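Local coordinates for aeromonas extracellular serine protease (PDB 3WQB), which cleaves peptide bonds after paired basic residues, one of them lysine, as a calcium-binding, kexin-like secreted protease and a probable virulence factor, at residues Ile213-Asn218 against Gly334-Thr339; Leu256-Leu261 against Ile277-Gly283. The protein carries 1 engineered substitution. One frame throughout, in Å; residues are numbered along the deposited sequence.

Contact 1: residues Ile213-Asn218 against Gly334-Thr339. Engineered in segment 334-339: Ala-336 (natural residue Ser).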
loop_
_atom_site.group_PDB
_atom_site.type_symbol
_atom_site.label_atom_id
_atom_site.label_comp_id
_atom_site.label_asym_id
_atom_site.label_seq_id
_atom_site.Cartn_x
_atom_site.Cartn_y
_atom_site.Cartn_z
ATOM N N ILE A 213 5.929 -3.795 4.196
ATOM C CA ILE A 213 5.405 -2.440 4.394
ATOM C C ILE A 213 4.922 -1.927 3.049
ATOM O O ILE A 213 5.593 -2.141 2.027
ATOM C CB ILE A 213 6.499 -1.496 4.964
ATOM C CG1 ILE A 213 7.357 -2.209 6.036
ATOM C CG2 ILE A 213 5.884 -0.191 5.452
ATOM C CD1 ILE A 213 6.615 -2.633 7.300
ATOM N N LYS A 214 3.769 -1.261 3.037
ATOM C CA LYS A 214 3.055 -1.016 1.801
ATOM C C LYS A 214 2.410 0.371 1.759
ATOM O O LYS A 214 1.688 0.756 2.681
ATOM C CB LYS A 214 1.984 -2.102 1.640
ATOM C CG LYS A 214 1.146 -2.029 0.368
ATOM C CD LYS A 214 1.995 -2.211 -0.892
ATOM C CE LYS A 214 1.132 -2.519 -2.095
ATOM N NZ LYS A 214 0.259 -1.359 -2.467
ATOM N N ALA A 215 2.673 1.120 0.685
ATOM C CA ALA A 215 2.074 2.442 0.497
ATOM C C ALA A 215 0.566 2.341 0.292
ATOM O O ALA A 215 0.096 1.514 -0.497
ATOM C CB ALA A 215 2.712 3.123 -0.691
ATOM N N ALA A 216 -0.195 3.187 0.989
ATOM C CA ALA A 216 -1.647 3.201 0.810
ATOM C C ALA A 216 -2.106 3.733 -0.539
ATOM O O ALA A 216 -3.208 3.421 -0.978
ATOM C CB ALA A 216 -2.294 4.008 1.902
ATOM N N GLY A 217 -1.269 4.547 -1.181
ATOM C CA GLY A 217 -1.688 5.326 -2.355
ATOM C C GLY A 217 -1.798 6.810 -2.059
ATOM O O GLY A 217 -1.906 7.218 -0.892
ATOM N N ASN A 218 -1.779 7.600 -3.129
ATOM C CA ASN A 218 -1.847 9.056 -3.076
ATOM C C ASN A 218 -3.094 9.559 -3.778
ATOM O O ASN A 218 -3.039 10.572 -4.481
ATOM C CB ASN A 218 -0.624 9.667 -3.771
ATOM C CG ASN A 218 0.677 9.242 -3.143
ATOM O OD1 ASN A 218 0.736 8.883 -1.961
ATOM N ND2 ASN A 218 1.736 9.307 -3.923
ATOM N N GLY A 334 4.882 11.535 -0.582
ATOM C CA GLY A 334 3.923 10.492 -0.881
ATOM C C GLY A 334 3.803 9.425 0.183
ATOM O O GLY A 334 4.561 9.388 1.162
ATOM N N THR A 335 2.825 8.553 -0.012
ATOM C CA THR A 335 2.813 7.335 0.775
ATOM C C THR A 335 4.071 6.521 0.463
ATOM O O THR A 335 4.464 5.669 1.263
ATOM C CB THR A 335 1.504 6.538 0.635
ATOM O OG1 THR A 335 1.230 6.268 -0.747
ATOM C CG2 THR A 335 0.350 7.291 1.274
ATOM N N ALA A 336 4.733 6.817 -0.662
ATOM C CA ALA A 336 6.057 6.216 -0.935
ATOM C C ALA A 336 7.151 6.687 0.004
ATOM O O ALA A 336 8.227 6.091 0.011
ATOM C CB ALA A 336 6.516 6.469 -2.332
ATOM N N SER A 337 6.900 7.766 0.747
ATOM C CA SER A 337 7.793 8.227 1.816
ATOM C C SER A 337 7.335 7.748 3.190
ATOM O O SER A 337 8.152 7.478 4.059
ATOM C CB SER A 337 7.890 9.752 1.790
ATOM O OG SER A 337 8.661 10.172 0.677
ATOM N N ALA A 338 6.021 7.641 3.383
ATOM C CA ALA A 338 5.484 7.059 4.610
ATOM C C ALA A 338 5.946 5.610 4.767
ATOM O O ALA A 338 6.218 5.147 5.880
ATOM C CB ALA A 338 3.982 7.143 4.616
ATOM N N THR A 339 6.054 4.919 3.635
ATOM C CA THR A 339 6.451 3.519 3.620
ATOM C C THR A 339 7.879 3.327 4.162
ATOM O O THR A 339 8.049 2.571 5.120
ATOM C CB THR A 339 6.204 2.904 2.215
ATOM O OG1 THR A 339 4.803 2.984 1.919
ATOM C CG2 THR A 339 6.622 1.452 2.171
#

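Contact 2: residues Leu256-Leu261 against Ile277-Gly283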
loop_
_atom_site.group_PDB
_atom_site.type_symbol
_atom_site.label_atom_id
_atom_site.label_comp_id
_atom_site.label_asym_id
_atom_site.label_seq_id
_atom_site.Cartn_x
_atom_site.Cartn_y
_atom_site.Cartn_z
ATOM N N LEU A 256 1.665 -4.321 5.855
ATOM C CA LEU A 256 1.370 -3.255 6.796
ATOM C C LEU A 256 1.185 -1.992 5.953
ATOM O O LEU A 256 2.161 -1.451 5.418
ATOM C CB LEU A 256 2.529 -3.095 7.790
ATOM C CG LEU A 256 2.294 -2.240 9.045
ATOM C CD1 LEU A 256 3.415 -2.432 10.049
ATOM C CD2 LEU A 256 2.159 -0.767 8.680
ATOM N N VAL A 257 -0.060 -1.548 5.824
ATOM C CA VAL A 257 -0.401 -0.448 4.914
ATOM C C VAL A 257 -0.349 0.890 5.647
ATOM O O VAL A 257 -0.893 1.022 6.746
ATOM C CB VAL A 257 -1.771 -0.672 4.244
ATOM C CG1 VAL A 257 -2.042 0.411 3.220
ATOM C CG2 VAL A 257 -1.825 -2.032 3.548
ATOM N N VAL A 258 0.326 1.877 5.045
ATOM C CA VAL A 258 0.548 3.161 5.720
ATOM C C VAL A 258 0.043 4.357 4.944
ATOM O O VAL A 258 0.194 4.431 3.721
ATOM C CB VAL A 258 2.035 3.380 6.106
ATOM C CG1 VAL A 258 2.512 2.279 7.023
ATOM C CG2 VAL A 258 2.920 3.463 4.885
ATOM N N SER A 259 -0.553 5.285 5.678
ATOM C CA SER A 259 -0.914 6.586 5.132
ATOM C C SER A 259 0.178 7.620 5.441
ATOM O O SER A 259 1.053 7.395 6.282
ATOM C CB SER A 259 -2.244 7.037 5.712
ATOM O OG SER A 259 -2.159 7.219 7.115
ATOM N N ALA A 260 0.114 8.760 4.751
ATOM C CA ALA A 260 1.134 9.785 4.876
ATOM C C ALA A 260 0.638 10.969 5.695
ATOM O O ALA A 260 -0.504 11.441 5.529
ATOM C CB ALA A 260 1.560 10.272 3.504
ATOM N N LEU A 261 1.536 11.462 6.546
ATOM C CA LEU A 261 1.320 12.636 7.394
ATOM C C LEU A 261 2.243 13.768 6.950
ATOM O O LEU A 261 3.387 13.525 6.555
ATOM C CB LEU A 261 1.654 12.271 8.853
ATOM C CG LEU A 261 1.363 13.344 9.905
ATOM C CD1 LEU A 261 0.175 12.920 10.757
ATOM C CD2 LEU A 261 2.593 13.618 10.766
ATOM N N ILE A 277 -5.689 0.859 6.734
ATOM C CA ILE A 277 -4.500 1.596 7.191
ATOM C C ILE A 277 -4.124 1.063 8.570
ATOM O O ILE A 277 -4.990 0.896 9.432
ATOM C CB ILE A 277 -4.762 3.119 7.254
ATOM C CG1 ILE A 277 -5.156 3.666 5.874
ATOM C CG2 ILE A 277 -3.548 3.874 7.813
ATOM C CD1 ILE A 277 -4.130 3.428 4.752
ATOM N N PHE A 278 -2.840 0.780 8.773
ATOM C CA PHE A 278 -2.361 0.338 10.076
ATOM C C PHE A 278 -1.752 1.491 10.870
ATOM O O PHE A 278 -2.019 1.636 12.070
ATOM C CB PHE A 278 -1.357 -0.814 9.926
ATOM C CG PHE A 278 -1.091 -1.552 11.210
ATOM C CD1 PHE A 278 -1.971 -2.534 11.637
ATOM C CD2 PHE A 278 0.014 -1.246 12.003
ATOM C CE1 PHE A 278 -1.751 -3.214 12.832
ATOM C CE2 PHE A 278 0.244 -1.931 13.205
ATOM C CZ PHE A 278 -0.652 -2.901 13.616
ATOM N N LEU A 279 -0.952 2.320 10.198
ATOM C CA LEU A 279 -0.263 3.444 10.825
ATOM C C LEU A 279 -0.166 4.612 9.852
ATOM O O LEU A 279 -0.214 4.433 8.620
ATOM C CB LEU A 279 1.160 3.041 11.249
ATOM C CG LEU A 279 1.336 2.028 12.371
ATOM C CD1 LEU A 279 2.718 1.444 12.299
ATOM C CD2 LEU A 279 1.067 2.677 13.725
ATOM N N SER A 280 0.003 5.798 10.429
ATOM C CA SER A 280 0.416 6.996 9.716
ATOM C C SER A 280 1.919 7.190 9.898
ATOM O O SER A 280 2.458 6.995 10.994
ATOM C CB SER A 280 -0.322 8.201 10.302
ATOM O OG SER A 280 0.072 9.432 9.704
ATOM N N ALA A 281 2.606 7.572 8.827
ATOM C CA ALA A 281 4.003 7.941 8.934
ATOM C C ALA A 281 4.290 9.134 8.048
ATOM O O ALA A 281 3.460 9.529 7.240
ATOM C CB ALA A 281 4.909 6.733 8.620
ATOM N N THR A 282 5.479 9.696 8.214
ATOM C CA THR A 282 5.869 10.952 7.580
ATOM C C THR A 282 6.020 10.854 6.061
ATOM O O THR A 282 6.773 10.032 5.555
ATOM C CB THR A 282 7.178 11.453 8.192
ATOM O OG1 THR A 282 8.092 10.355 8.287
ATOM C CG2 THR A 282 6.933 11.953 9.591
ATOM N N GLY A 283 5.292 11.709 5.351
ATOM C CA GLY A 283 5.413 11.816 3.898
ATOM C C GLY A 283 5.457 13.245 3.371
ATOM O O GLY A 283 5.931 13.465 2.268
HETATM O O HOH W 1 -1.607 9.994 7.703
#

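Contact 1: residues Ile213-Asn218 against Gly334-Thr339
This strand-to-helix contact lies at the buried active centre of the subtilisin-like domain: the end of strand 211-215 and its following turn pack on the first turn of helix 335-352. The axes run nearly antiparallel (167°), 7.1 Å apart. Asn-218 OD1 accepts from Thr-335 N and Thr-335 OG1, each at 2.9 Å, and Gly-217 N donates to Thr-335 OG1 at 3.1 Å, so the hydroxyl both accepts from and donates to the turn, fastening it to the helix. Small residues permit this closeness: Ala-215 CB lies 3.3 Å from Thr-339 OG1, which bonds back to Thr-335 O (2.8 Å), while Gly-217 and Gly-334 adopt backbone angles that would jam a side chain. Asn-218 probably corresponds to the oxyanion-hole asparagine of subtilisins; its ND2 bonds to the backbone of the Open reading frame 2 chain. Ala-336 is an engineered replacement of the predicted catalytic serine, beside His-115. Apolar Ile-213 sets CG2 3.7 Å from Thr-339 CG2 and runs on to Met-346; strands 173-179 and 255-261 flank strand 211-215.

Contact 2: residues Leu256-Leu261 against Ile277-Gly283
Two parallel strands pair here by backbone hydrogen bonds, twisting across each other at -40°. The ladder alternates: Phe-278 N to Val-257 O (2.8 Å), Ser-259 N to Leu-279 O (3.1 Å), Ala-281 N to Ser-259 O (3.0 Å), Leu-261 N to Ala-281 O (2.8 Å) and Gly-283 N to Leu-261 O (2.9 Å). At the start the register slips by one: Val-257 O takes Phe-278 N where a regular ladder would use Leu-279 N, which is left buried without a partner. Leu-256 and Val-258 bond by their backbones to Lys-214 of strand 211-215, whereas Ala-260 turns to Ser-268, its N donating to Ser-271 OG. Serine suits the face of Ser-259 and Ser-280: a water donates to Ser-259 OG (2.9 Å), weakly to Ala-260 O (2.8 Å), and bonds Ser-280 OG (2.7 Å). Ser-259 OG also pairs with Thr-411 O, and Thr-282 OG1 with Ser-341. Val-258 and Ala-281 face helix 335-352, while Leu-256 CD2 packs on Phe-278 CB (3.7 Å). Glycine fits at Gly-283, where a CB would strike Ala-260 CB. Such a pair, with an edge strand, belongs to the parallel sheet of the subtilase α/β core.

Contact 1 and contact 2 lie with centres about 7 Å apart in the subtilase domain and share its parallel sheet, where strand 211-215 neighbours strand 255-261 and strand 277-282 is one of the two edge strands within this chain. The backbone of Lys-214 joins them, its N probably bonding to Leu-256 O (2.9 Å) and its O to Val-258 N (3.0 Å). Along the chain contact 2 is nested inside contact 1: strand 211-215 comes first, then the paired strands, and helix 335-352 returns last. That helix spans both contacts, as Ala-338 CB packs at 3.4 Å from Ser-259 O. The predicted nucleophile position, here the engineered Ala-336, thus lies on a helix that packs on all three strands.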